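Local coordinates for Tll0287 protein (Thermosynechococcus elongatus, PDB 5B82), which binds a heme c with cysteine and histidine as axial iron ligands in a PAS-like domain, and probably serves in redox chemistry or sensing linked to photosynthesis, at residues K33-I38 with V129-R134; I46-T51 with T63-C68; N82-R87 with V178-I183; R133-Q138 with D171-Y176. One frame throughout, in Å; residues are numbered along the deposited sequence.

Interaction 1 of 4, residues K33-I38 with V129-R134; sequences KVVTAI and VHYFRR
The phenol oxygen of Y131 is joined to V35 by one water: Y131 OH donates to the water O at 2.6 Å, and the same water O donates to V35 O at 2.9 Å. The water lies at the ring edge, in the ring plane, and is the polar link between residues 33-38 and 129-134. Everything else that crosses here is apolar. With CG anti to the backbone N (chi1 175°), the Y131 ring leans out from the sheet to the helix, and three helix residues touch it. V35 CG2 sits over one face in a CH-pi contact, 4.2 Å from the ring centroid and 28° off its normal. I38 CB comes to the edge, 4.0 Å from Y131 CE2, while V34 CG1 approaches obliquely at 3.7 Å from Y131 CD2. One turn along the helix, I38 CG2 touches R133 CB at 3.9 Å; the guanidinium of that arginine forms a salt bridge with E39. The axes of 33-38 and 129-134 run 29° apart. Aliphatic branches thus press the ring while its hydroxyl reaches a backbone carbonyl through water, which probably restrains the ring's tilt with no direct hydrogen bond between the two segments.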
# COMPACT_ATOMS: atom_id res chain seq x y z
N LYS A 33 5.07 -12.25 -12.84
CA LYS A 33 5.49 -12.50 -11.47
C LYS A 33 5.28 -11.25 -10.60
O LYS A 33 4.85 -11.36 -9.44
CB LYS A 33 6.95 -12.95 -11.42
CG LYS A 33 7.45 -13.17 -10.00
CD LYS A 33 8.76 -13.94 -9.94
CE LYS A 33 9.00 -14.42 -8.51
NZ LYS A 33 10.25 -15.22 -8.36
N VAL A 34 5.59 -10.08 -11.15
CA VAL A 34 5.31 -8.84 -10.43
C VAL A 34 3.80 -8.67 -10.15
O VAL A 34 3.39 -8.41 -9.00
CB VAL A 34 5.83 -7.59 -11.18
CG1 VAL A 34 5.29 -6.31 -10.53
CG2 VAL A 34 7.35 -7.56 -11.19
N VAL A 35 2.98 -8.80 -11.20
CA VAL A 35 1.52 -8.67 -10.98
C VAL A 35 0.99 -9.63 -9.89
O VAL A 35 0.23 -9.24 -8.96
CB VAL A 35 0.72 -8.85 -12.30
CG1 VAL A 35 -0.79 -8.90 -12.06
CG2 VAL A 35 1.10 -7.75 -13.31
N THR A 36 1.42 -10.88 -10.00
CA THR A 36 0.99 -11.90 -9.04
C THR A 36 1.45 -11.59 -7.62
O THR A 36 0.66 -11.66 -6.68
CB THR A 36 1.47 -13.30 -9.43
OG1 THR A 36 0.91 -13.66 -10.70
CG2 THR A 36 1.00 -14.32 -8.39
N ALA A 37 2.73 -11.23 -7.47
CA ALA A 37 3.28 -10.92 -6.16
C ALA A 37 2.52 -9.79 -5.49
O ALA A 37 2.15 -9.88 -4.31
CB ALA A 37 4.77 -10.56 -6.28
N ILE A 38 2.28 -8.72 -6.25
CA ILE A 38 1.55 -7.58 -5.69
C ILE A 38 0.12 -7.95 -5.30
O ILE A 38 -0.36 -7.60 -4.21
CB ILE A 38 1.57 -6.37 -6.63
CG1 ILE A 38 3.01 -5.87 -6.80
CG2 ILE A 38 0.69 -5.25 -6.09
CD1 ILE A 38 3.73 -5.68 -5.47
N VAL A 129 11.10 -0.53 -15.78
CA VAL A 129 9.66 -0.85 -15.81
C VAL A 129 9.04 -0.63 -14.43
O VAL A 129 9.57 -1.11 -13.43
CB VAL A 129 9.44 -2.31 -16.25
CG1 VAL A 129 7.98 -2.55 -16.48
CG2 VAL A 129 10.19 -2.61 -17.52
N HIS A 130 7.92 0.09 -14.39
CA HIS A 130 7.30 0.45 -13.12
C HIS A 130 5.85 -0.03 -13.14
O HIS A 130 5.11 0.30 -14.06
CB HIS A 130 7.28 1.97 -12.93
CG HIS A 130 8.60 2.64 -13.17
ND1 HIS A 130 9.49 2.89 -12.16
CD2 HIS A 130 9.15 3.13 -14.30
CE1 HIS A 130 10.55 3.51 -12.65
NE2 HIS A 130 10.37 3.67 -13.95
N TYR A 131 5.45 -0.79 -12.13
CA TYR A 131 4.08 -1.25 -12.02
C TYR A 131 3.47 -0.64 -10.78
O TYR A 131 4.10 -0.60 -9.72
CB TYR A 131 4.06 -2.78 -11.91
CG TYR A 131 2.68 -3.41 -11.67
CD1 TYR A 131 1.73 -3.48 -12.69
CD2 TYR A 131 2.36 -3.98 -10.44
CE1 TYR A 131 0.49 -4.09 -12.49
CE2 TYR A 131 1.10 -4.60 -10.23
CZ TYR A 131 0.19 -4.65 -11.26
OH TYR A 131 -1.05 -5.26 -11.06
N PHE A 132 2.24 -0.14 -10.93
CA PHE A 132 1.51 0.47 -9.84
C PHE A 132 0.16 -0.22 -9.72
O PHE A 132 -0.47 -0.51 -10.73
CB PHE A 132 1.28 1.96 -10.10
CG PHE A 132 2.57 2.73 -10.31
CD1 PHE A 132 3.25 3.27 -9.24
CD2 PHE A 132 3.07 2.92 -11.59
CE1 PHE A 132 4.46 3.98 -9.43
CE2 PHE A 132 4.27 3.63 -11.80
CZ PHE A 132 4.95 4.16 -10.72
N ARG A 133 -0.28 -0.45 -8.50
CA ARG A 133 -1.57 -1.10 -8.29
C ARG A 133 -2.29 -0.37 -7.17
O ARG A 133 -1.77 -0.23 -6.06
CB ARG A 133 -1.37 -2.60 -7.99
CG ARG A 133 -2.66 -3.47 -8.14
CD ARG A 133 -3.38 -3.63 -6.83
NE ARG A 133 -4.50 -4.58 -6.95
CZ ARG A 133 -5.76 -4.24 -7.16
NH1 ARG A 133 -6.08 -2.95 -7.29
NH2 ARG A 133 -6.71 -5.17 -7.24
N ARG A 134 -3.49 0.12 -7.47
CA ARG A 134 -4.22 0.91 -6.48
C ARG A 134 -4.61 0.09 -5.24
O ARG A 134 -4.81 -1.12 -5.30
CB ARG A 134 -5.46 1.58 -7.10
CG ARG A 134 -6.76 0.83 -6.91
CD ARG A 134 -7.91 1.42 -7.75
NE ARG A 134 -8.55 2.59 -7.15
CZ ARG A 134 -8.79 3.72 -7.81
NH1 ARG A 134 -8.44 3.85 -9.08
NH2 ARG A 134 -9.40 4.73 -7.19
O HOH W 1 -1.20 -6.76 -8.92

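Interaction 2 of 4, residues I46-T51 with T63-C68. With HEC (heme c), chain B.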
# COMPACT_ATOMS: atom_id res chain seq x y z
N ILE A 46 -5.81 -7.75 3.03
CA ILE A 46 -7.26 -7.87 3.16
C ILE A 46 -7.63 -9.01 4.11
O ILE A 46 -8.53 -8.88 4.95
CB ILE A 46 -7.90 -8.07 1.78
CG1 ILE A 46 -7.92 -6.74 1.04
CG2 ILE A 46 -9.31 -8.62 1.91
CD1 ILE A 46 -8.13 -6.86 -0.45
N GLY A 47 -6.91 -10.11 3.98
CA GLY A 47 -7.10 -11.26 4.84
C GLY A 47 -6.82 -10.98 6.30
O GLY A 47 -7.59 -11.39 7.16
N LEU A 48 -5.73 -10.27 6.58
CA LEU A 48 -5.42 -9.95 7.98
C LEU A 48 -6.47 -9.01 8.58
O LEU A 48 -6.91 -9.17 9.72
CB LEU A 48 -4.02 -9.37 8.13
CG LEU A 48 -2.91 -10.38 7.82
CD1 LEU A 48 -1.53 -9.72 7.83
CD2 LEU A 48 -2.97 -11.52 8.82
N ALA A 49 -6.90 -8.02 7.79
CA ALA A 49 -7.88 -7.06 8.28
C ALA A 49 -9.29 -7.63 8.40
O ALA A 49 -10.11 -7.09 9.14
CB ALA A 49 -7.88 -5.82 7.40
N SER A 50 -9.58 -8.71 7.67
CA SER A 50 -10.96 -9.22 7.55
C SER A 50 -11.70 -9.54 8.86
O SER A 50 -12.93 -9.50 8.89
CB SER A 50 -11.01 -10.44 6.63
OG SER A 50 -10.47 -11.58 7.26
N THR A 51 -10.97 -9.86 9.92
CA THR A 51 -11.61 -10.23 11.18
C THR A 51 -12.14 -9.03 11.96
O THR A 51 -12.84 -9.19 12.95
CB THR A 51 -10.66 -11.02 12.09
OG1 THR A 51 -9.39 -10.36 12.15
CG2 THR A 51 -10.46 -12.43 11.56
N THR A 63 -7.60 -4.70 17.77
CA THR A 63 -6.90 -3.67 17.00
C THR A 63 -5.38 -3.68 17.23
O THR A 63 -4.65 -3.09 16.44
CB THR A 63 -7.46 -2.25 17.25
OG1 THR A 63 -7.30 -1.90 18.63
CG2 THR A 63 -8.92 -2.18 16.87
N PHE A 64 -4.92 -4.35 18.28
CA PHE A 64 -3.48 -4.52 18.50
C PHE A 64 -2.89 -5.60 17.60
O PHE A 64 -1.71 -5.90 17.68
CB PHE A 64 -3.17 -4.85 19.96
CG PHE A 64 -3.48 -3.74 20.91
CD1 PHE A 64 -2.64 -2.65 21.02
CD2 PHE A 64 -4.62 -3.78 21.69
CE1 PHE A 64 -2.92 -1.63 21.90
CE2 PHE A 64 -4.91 -2.76 22.57
CZ PHE A 64 -4.05 -1.68 22.67
N LYS A 65 -3.74 -6.19 16.76
CA LYS A 65 -3.31 -7.19 15.78
C LYS A 65 -2.46 -6.54 14.69
O LYS A 65 -2.76 -5.44 14.24
CB LYS A 65 -4.55 -7.84 15.16
CG LYS A 65 -4.31 -8.79 14.01
CD LYS A 65 -5.65 -9.23 13.41
CE LYS A 65 -5.47 -10.32 12.35
NZ LYS A 65 -6.77 -10.72 11.72
N ALA A 66 -1.41 -7.23 14.27
CA ALA A 66 -0.58 -6.76 13.17
C ALA A 66 -1.33 -6.97 11.87
O ALA A 66 -1.77 -8.08 11.56
CB ALA A 66 0.75 -7.49 13.15
N VAL A 67 -1.49 -5.90 11.11
CA VAL A 67 -2.19 -6.01 9.85
C VAL A 67 -1.30 -5.51 8.71
O VAL A 67 -1.00 -6.26 7.79
CB VAL A 67 -3.53 -5.24 9.90
CG1 VAL A 67 -4.11 -5.05 8.50
CG2 VAL A 67 -4.53 -5.97 10.82
N CYS A 68 -0.85 -4.27 8.81
CA CYS A 68 -0.12 -3.66 7.70
C CYS A 68 1.41 -3.77 7.80
O CYS A 68 2.09 -3.79 6.77
CB CYS A 68 -0.56 -2.20 7.52
SG CYS A 68 -2.28 -1.99 6.95
FE HEC B . -3.13 -0.09 7.33
CHA HEC B . -0.07 1.31 6.88
CHB HEC B . -3.77 0.33 3.92
CHC HEC B . -6.10 -1.69 7.64
CHD HEC B . -2.71 -0.14 10.74
NA HEC B . -2.14 0.73 5.71
C1A HEC B . -0.82 1.13 5.74
C2A HEC B . -0.37 1.35 4.38
C3A HEC B . -1.40 1.07 3.58
C4A HEC B . -2.53 0.69 4.39
CMA HEC B . -1.43 1.14 2.04
CAA HEC B . 1.05 1.79 3.94
CBA HEC B . 1.11 3.28 3.61
CGA HEC B . 1.25 4.09 4.88
O1A HEC B . 0.33 4.88 5.19
O2A HEC B . 2.26 3.92 5.60
NB HEC B . -4.64 -0.56 6.02
C1B HEC B . -4.70 -0.35 4.66
C2B HEC B . -5.89 -0.99 4.15
C3B HEC B . -6.54 -1.54 5.18
C4B HEC B . -5.77 -1.29 6.37
CMB HEC B . -6.35 -0.97 2.67
CAB HEC B . -7.87 -2.32 5.12
CBB HEC B . -7.70 -3.64 4.33
NC HEC B . -4.22 -0.75 8.91
C1C HEC B . -5.40 -1.44 8.81
C2C HEC B . -5.71 -1.99 10.11
C3C HEC B . -4.85 -1.46 10.99
C4C HEC B . -3.84 -0.73 10.24
CMC HEC B . -7.07 -2.66 10.44
CAC HEC B . -4.84 -1.64 12.54
CBC HEC B . -4.75 -3.10 13.02
ND HEC B . -1.67 0.55 8.62
C1D HEC B . -1.64 0.29 9.99
C2D HEC B . -0.30 0.56 10.48
C3D HEC B . 0.49 1.02 9.27
C4D HEC B . -0.42 0.98 8.16
CMD HEC B . 0.21 0.43 11.93
CAD HEC B . 1.98 1.42 9.21
CBD HEC B . 2.73 0.12 8.93
CGD HEC B . 4.19 0.36 8.65
O1D HEC B . 4.91 0.84 9.55
O2D HEC B . 4.63 0.06 7.51
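L48 and A49 of helix 28-49 pack on V67 in the loop that brings the axial ligand C68 to the heme iron of this PAS-like domain. The close-packed side faces the heme: V67 CG1 lies 4.0 Å from A49 CB, and its other branch, CG2, comes within 3.6 Å of heme CBC. A49 CB also touches heme CBB, so helix and loop meet the cofactor together. L48 CD1 lies against V67 O at 3.5 Å, and this carbonyl is buried with no polar partner in the model. Toward solvent the contact thins to one lysine. K65 extends fully beyond CG and crosses T51 at about a right angle, its NZ bonded to T51 OG1 at 2.7 Å and to L48 O at 2.5 Å, the latter notably short in the model. The bond to L48 lies in the carbonyl plane, on a lone pair. An alanine at K65 would probably leave L48 O and T51 OG1 without their shared donor and the T51 side of the contact without its polar tie. Beyond V67, the C68 side chain turns away from the helix to the metal, whose other axial ligand is H145; C68 SG stands 2.1 Å from the heme iron.

Interaction 3 of 4, residues N82-R87 with V178-I183; sequences NGWQVR and VTIPQI
V86 and V178 face each other as a non-hydrogen-bonded pair, their side chains side by side and pointing the same way. Both place CG1 anti to the backbone N, which leaves CG2 beside that N, and the two CG2 atoms meet at 4.1 Å. The other branch, V178 CG1, reaches W84 CB, likewise at 4.1 Å. The indole of W84 (chi1 -57°, CG anti to the carbonyl carbon) runs alongside I180, whose CG1 lies obliquely to the ring, 4.1 Å from W84 CD1. N82 CB rests over the centre of one indole face, 3.3 Å above the plane, and E30 binds the ring N-H. An alanine at V178 would probably open a gap beside V86 CG2 and W84 CB, where the two methyls had packed. On the other face of the sheet Q85 and T179 also point the same way. The glutamine bends at chi2 (146°), and its NE2 lies 4.0 Å from T179 CG2; the threonine hydroxyl is bonded to H130. Their backbones exchange two hydrogen bonds, Q85 N to T179 O at 3.0 Å and T179 N to Q85 O at 2.8 Å. This is regular antiparallel pairing, joining edge strand 85-89 to strand 172-181 in the antiparallel sheet of a PAS-like domain.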
# COMPACT_ATOMS: atom_id res chain seq x y z
N ASN A 82 13.95 -10.47 -5.47
CA ASN A 82 13.81 -10.37 -6.92
C ASN A 82 14.68 -9.31 -7.61
O ASN A 82 14.73 -9.25 -8.84
CB ASN A 82 12.35 -10.16 -7.29
CG ASN A 82 11.50 -11.39 -7.01
OD1 ASN A 82 11.46 -12.32 -7.82
ND2 ASN A 82 10.83 -11.40 -5.87
N GLY A 83 15.38 -8.50 -6.83
CA GLY A 83 16.12 -7.39 -7.40
C GLY A 83 15.20 -6.31 -7.93
O GLY A 83 15.51 -5.62 -8.90
N TRP A 84 14.03 -6.18 -7.29
CA TRP A 84 13.10 -5.11 -7.61
C TRP A 84 13.16 -4.05 -6.52
O TRP A 84 13.73 -4.28 -5.46
CB TRP A 84 11.66 -5.65 -7.67
CG TRP A 84 11.44 -6.78 -8.63
CD1 TRP A 84 12.19 -7.08 -9.73
CD2 TRP A 84 10.40 -7.77 -8.57
NE1 TRP A 84 11.68 -8.19 -10.36
CE2 TRP A 84 10.58 -8.63 -9.67
CE3 TRP A 84 9.33 -8.01 -7.69
CZ2 TRP A 84 9.74 -9.72 -9.92
CZ3 TRP A 84 8.49 -9.09 -7.94
CH2 TRP A 84 8.70 -9.93 -9.04
N GLN A 85 12.57 -2.89 -6.78
CA GLN A 85 12.20 -1.98 -5.71
C GLN A 85 10.70 -2.18 -5.52
O GLN A 85 9.97 -2.19 -6.50
CB GLN A 85 12.48 -0.54 -6.11
CG GLN A 85 13.97 -0.25 -6.25
CD GLN A 85 14.25 0.76 -7.33
OE1 GLN A 85 13.74 1.88 -7.31
NE2 GLN A 85 15.06 0.36 -8.30
N VAL A 86 10.26 -2.36 -4.28
CA VAL A 86 8.83 -2.55 -3.98
C VAL A 86 8.50 -1.68 -2.80
O VAL A 86 9.20 -1.73 -1.78
CB VAL A 86 8.51 -4.02 -3.62
CG1 VAL A 86 7.00 -4.18 -3.30
CG2 VAL A 86 8.95 -4.94 -4.74
N ARG A 87 7.44 -0.89 -2.91
CA ARG A 87 7.12 0.08 -1.87
C ARG A 87 5.66 0.51 -1.92
O ARG A 87 5.10 0.76 -2.99
CB ARG A 87 8.00 1.32 -2.04
CG ARG A 87 7.94 2.29 -0.88
CD ARG A 87 9.03 3.36 -1.04
NE ARG A 87 8.72 4.31 -2.09
CZ ARG A 87 8.17 5.51 -1.89
NH1 ARG A 87 7.87 5.90 -0.65
NH2 ARG A 87 7.93 6.31 -2.91
N VAL A 178 6.17 -0.91 -7.89
CA VAL A 178 7.31 -1.79 -8.13
C VAL A 178 8.15 -1.28 -9.29
O VAL A 178 7.60 -0.81 -10.28
CB VAL A 178 6.84 -3.21 -8.47
CG1 VAL A 178 8.03 -4.11 -8.77
CG2 VAL A 178 5.99 -3.78 -7.34
N THR A 179 9.47 -1.36 -9.16
CA THR A 179 10.34 -1.04 -10.27
C THR A 179 11.25 -2.22 -10.61
O THR A 179 11.93 -2.77 -9.74
CB THR A 179 11.22 0.19 -9.98
OG1 THR A 179 10.39 1.36 -9.88
CG2 THR A 179 12.25 0.41 -11.10
N ILE A 180 11.25 -2.60 -11.88
CA ILE A 180 12.27 -3.50 -12.40
C ILE A 180 13.34 -2.63 -13.06
O ILE A 180 13.14 -2.14 -14.17
CB ILE A 180 11.72 -4.50 -13.42
CG1 ILE A 180 10.45 -5.19 -12.90
CG2 ILE A 180 12.81 -5.53 -13.78
CD1 ILE A 180 9.80 -6.09 -13.93
N PRO A 181 14.46 -2.42 -12.38
CA PRO A 181 15.47 -1.46 -12.83
C PRO A 181 16.01 -1.76 -14.24
O PRO A 181 16.09 -2.92 -14.62
CB PRO A 181 16.59 -1.60 -11.80
CG PRO A 181 16.39 -2.92 -11.18
CD PRO A 181 14.90 -3.15 -11.18
N GLN A 182 16.33 -0.71 -14.99
CA GLN A 182 16.93 -0.83 -16.31
C GLN A 182 18.26 -1.60 -16.26
O GLN A 182 18.51 -2.48 -17.07
CB GLN A 182 17.15 0.56 -16.90
CG GLN A 182 17.69 0.59 -18.32
CD GLN A 182 16.60 0.69 -19.38
OE1 GLN A 182 16.40 -0.23 -20.17
NE2 GLN A 182 15.91 1.83 -19.43
N ILE A 183 19.12 -1.25 -15.30
CA ILE A 183 20.37 -1.97 -15.08
C ILE A 183 20.28 -2.95 -13.91
O ILE A 183 20.02 -2.54 -12.78
CB ILE A 183 21.55 -1.00 -14.81
CG1 ILE A 183 21.62 0.08 -15.88
CG2 ILE A 183 22.85 -1.77 -14.73
CD1 ILE A 183 21.66 -0.46 -17.29

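Interaction 4 of 4, residues R133-Q138 with D171-Y176. With HEC (heme c), chain B.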
# COMPACT_ATOMS: atom_id res chain seq x y z
N ARG A 133 -0.28 -0.45 -8.50
CA ARG A 133 -1.57 -1.10 -8.29
C ARG A 133 -2.29 -0.37 -7.17
O ARG A 133 -1.77 -0.23 -6.06
CB ARG A 133 -1.37 -2.60 -7.99
CG ARG A 133 -2.66 -3.47 -8.14
CD ARG A 133 -3.38 -3.63 -6.83
NE ARG A 133 -4.50 -4.58 -6.95
CZ ARG A 133 -5.76 -4.24 -7.16
NH1 ARG A 133 -6.08 -2.95 -7.29
NH2 ARG A 133 -6.71 -5.17 -7.24
N ARG A 134 -3.49 0.12 -7.47
CA ARG A 134 -4.22 0.91 -6.48
C ARG A 134 -4.61 0.09 -5.24
O ARG A 134 -4.81 -1.12 -5.30
CB ARG A 134 -5.46 1.58 -7.10
CG ARG A 134 -6.76 0.83 -6.91
CD ARG A 134 -7.91 1.42 -7.75
NE ARG A 134 -8.55 2.59 -7.15
CZ ARG A 134 -8.79 3.72 -7.81
NH1 ARG A 134 -8.44 3.85 -9.08
NH2 ARG A 134 -9.40 4.73 -7.19
N ILE A 135 -4.68 0.78 -4.11
CA ILE A 135 -5.19 0.22 -2.87
C ILE A 135 -6.42 1.03 -2.47
O ILE A 135 -6.34 2.25 -2.28
CB ILE A 135 -4.16 0.33 -1.74
CG1 ILE A 135 -2.90 -0.45 -2.10
CG2 ILE A 135 -4.74 -0.20 -0.43
CD1 ILE A 135 -1.67 -0.06 -1.29
N ASP A 136 -7.56 0.36 -2.34
CA ASP A 136 -8.77 1.06 -1.93
C ASP A 136 -9.08 0.79 -0.46
O ASP A 136 -8.54 -0.14 0.14
CB ASP A 136 -9.96 0.68 -2.82
CG ASP A 136 -9.85 1.26 -4.23
OD1 ASP A 136 -9.26 2.36 -4.39
OD2 ASP A 136 -10.35 0.62 -5.18
N VAL A 137 -9.94 1.61 0.12
CA VAL A 137 -10.32 1.46 1.51
C VAL A 137 -11.56 0.57 1.63
O VAL A 137 -12.58 0.88 1.03
CB VAL A 137 -10.62 2.82 2.14
CG1 VAL A 137 -11.15 2.66 3.55
CG2 VAL A 137 -9.38 3.70 2.11
N GLN A 138 -11.47 -0.53 2.38
CA GLN A 138 -12.66 -1.30 2.78
C GLN A 138 -13.08 -0.98 4.21
O GLN A 138 -12.36 -0.29 4.93
CB GLN A 138 -12.44 -2.81 2.64
CG GLN A 138 -12.29 -3.30 1.21
CD GLN A 138 -10.86 -3.27 0.75
OE1 GLN A 138 -9.96 -3.58 1.51
NE2 GLN A 138 -10.65 -2.89 -0.50
N ASP A 171 -12.67 5.02 -0.67
CA ASP A 171 -11.60 6.00 -0.90
C ASP A 171 -10.36 5.37 -1.52
O ASP A 171 -10.10 4.18 -1.34
CB ASP A 171 -11.17 6.65 0.42
CG ASP A 171 -12.17 7.66 0.92
OD1 ASP A 171 -13.28 7.73 0.34
OD2 ASP A 171 -11.85 8.38 1.89
N LEU A 172 -9.57 6.17 -2.22
CA LEU A 172 -8.24 5.74 -2.64
C LEU A 172 -7.27 5.84 -1.46
O LEU A 172 -7.00 6.93 -0.96
CB LEU A 172 -7.74 6.60 -3.80
CG LEU A 172 -6.29 6.34 -4.23
CD1 LEU A 172 -6.15 4.92 -4.79
CD2 LEU A 172 -5.86 7.39 -5.24
N ARG A 173 -6.76 4.69 -1.02
CA ARG A 173 -5.87 4.63 0.14
C ARG A 173 -4.43 4.99 -0.21
O ARG A 173 -3.73 5.65 0.56
CB ARG A 173 -5.90 3.22 0.74
CG ARG A 173 -4.87 2.99 1.82
CD ARG A 173 -5.24 3.73 3.12
NE ARG A 173 -4.22 3.51 4.14
CZ ARG A 173 -3.13 4.26 4.29
NH1 ARG A 173 -2.93 5.30 3.49
NH2 ARG A 173 -2.25 3.98 5.25
N GLY A 174 -4.00 4.54 -1.38
CA GLY A 174 -2.62 4.66 -1.83
C GLY A 174 -2.42 3.64 -2.93
O GLY A 174 -3.37 3.26 -3.63
N MET A 175 -1.19 3.16 -3.09
CA MET A 175 -0.87 2.23 -4.16
C MET A 175 0.35 1.40 -3.81
O MET A 175 1.12 1.78 -2.91
CB MET A 175 -0.60 2.98 -5.46
CG MET A 175 0.73 3.74 -5.48
SD MET A 175 0.86 4.79 -6.92
CE MET A 175 2.46 5.57 -6.61
N TYR A 176 0.51 0.25 -4.47
CA TYR A 176 1.80 -0.44 -4.47
C TYR A 176 2.59 0.07 -5.67
O TYR A 176 2.01 0.36 -6.71
CB TYR A 176 1.63 -1.95 -4.61
CG TYR A 176 0.70 -2.56 -3.59
CD1 TYR A 176 1.14 -2.89 -2.31
CD2 TYR A 176 -0.63 -2.80 -3.91
CE1 TYR A 176 0.28 -3.44 -1.38
CE2 TYR A 176 -1.49 -3.36 -2.99
CZ TYR A 176 -1.04 -3.66 -1.72
OH TYR A 176 -1.91 -4.20 -0.81
FE HEC B . -3.13 -0.09 7.33
CHA HEC B . -0.07 1.31 6.88
CHB HEC B . -3.77 0.33 3.92
CHC HEC B . -6.10 -1.69 7.64
CHD HEC B . -2.71 -0.14 10.74
NA HEC B . -2.14 0.73 5.71
C1A HEC B . -0.82 1.13 5.74
C2A HEC B . -0.37 1.35 4.38
C3A HEC B . -1.40 1.07 3.58
C4A HEC B . -2.53 0.69 4.39
CMA HEC B . -1.43 1.14 2.04
CAA HEC B . 1.05 1.79 3.94
CBA HEC B . 1.11 3.28 3.61
CGA HEC B . 1.25 4.09 4.88
O1A HEC B . 0.33 4.88 5.19
O2A HEC B . 2.26 3.92 5.60
NB HEC B . -4.64 -0.56 6.02
C1B HEC B . -4.70 -0.35 4.66
C2B HEC B . -5.89 -0.99 4.15
C3B HEC B . -6.54 -1.54 5.18
C4B HEC B . -5.77 -1.29 6.37
CMB HEC B . -6.35 -0.97 2.67
CAB HEC B . -7.87 -2.32 5.12
CBB HEC B . -7.70 -3.64 4.33
NC HEC B . -4.22 -0.75 8.91
C1C HEC B . -5.40 -1.44 8.81
C2C HEC B . -5.71 -1.99 10.11
C3C HEC B . -4.85 -1.46 10.99
C4C HEC B . -3.84 -0.73 10.24
CMC HEC B . -7.07 -2.66 10.44
CAC HEC B . -4.84 -1.64 12.54
CBC HEC B . -4.75 -3.10 13.02
ND HEC B . -1.67 0.55 8.62
C1D HEC B . -1.64 0.29 9.99
C2D HEC B . -0.30 0.56 10.48
C3D HEC B . 0.49 1.02 9.27
C4D HEC B . -0.42 0.98 8.16
CMD HEC B . 0.21 0.43 11.93
CAD HEC B . 1.98 1.42 9.21
CBD HEC B . 2.73 0.12 8.93
CGD HEC B . 4.19 0.36 8.65
O1D HEC B . 4.91 0.84 9.55
O2D HEC B . 4.63 0.06 7.51
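I135 and Y176 cross at about a right angle, the isoleucine methyl set squarely on the phenol. I135 CD1 lies over the centre of the Y176 ring, 3.7 Å from its centroid and 11° off the normal, a well-centred CH-pi contact; I135 CG1 comes 3.4 Å from Y176 CE2. From the same isoleucine, CG2 and CD1 reach heme methyls, CD1 standing 3.5 Å from heme CMA. The ring's hydroxyl is held by D42 and R45 of helix 28-49. R173 lies beside I135, pointing the same way. Its chain bends at chi2 (72°), and farther out the guanidinium turns a face to the heme while NH2 donates to heme O1A at 2.7 Å; the arginine's charge probably steadies that propionate. R134 points to the opposite side of the sheet from I135. Its NE meets D136 OD1 at 2.9 Å in a nearly straight salt bridge, within the guanidinium plane and on the syn side of the carboxylate, and L172 CD1 lies over one guanidinium face. The backbone is regular between R133 and Y176, then R173 and G174 both face I135: I135 O accepts R173 N at 2.8 Å and G174 N only weakly. This classic beta bulge shifts the antiparallel register by one residue where strands 128-136 and 172-181 reach the heme pocket of the PAS-like fold.

Interactions 1, 3 and 4 share one antiparallel sheet. Strand 172-181 pairs with strand 85-89 in interaction 3 and with strand 128-136 in interaction 4, while helix 28-49 packs on the sheet in interaction 1. Interactions 1 and 3 touch directly: V129 O lies 2.7 Å from I180 N, and V34 CG2 lies 3.5 Å from W84 CZ2. Interactions 1 and 4 meet where I38 CG2 approaches Y176 CD2 at 3.5 Å. Interactions 2 and 4, with centres about 16 Å apart, both contact the heme, and helix 28-49 connects interaction 1 to interaction 2. Interactions 1 and 3 stay off the heme, the R133 side chain about 10 Å and the V86 side chain about 11 Å from it.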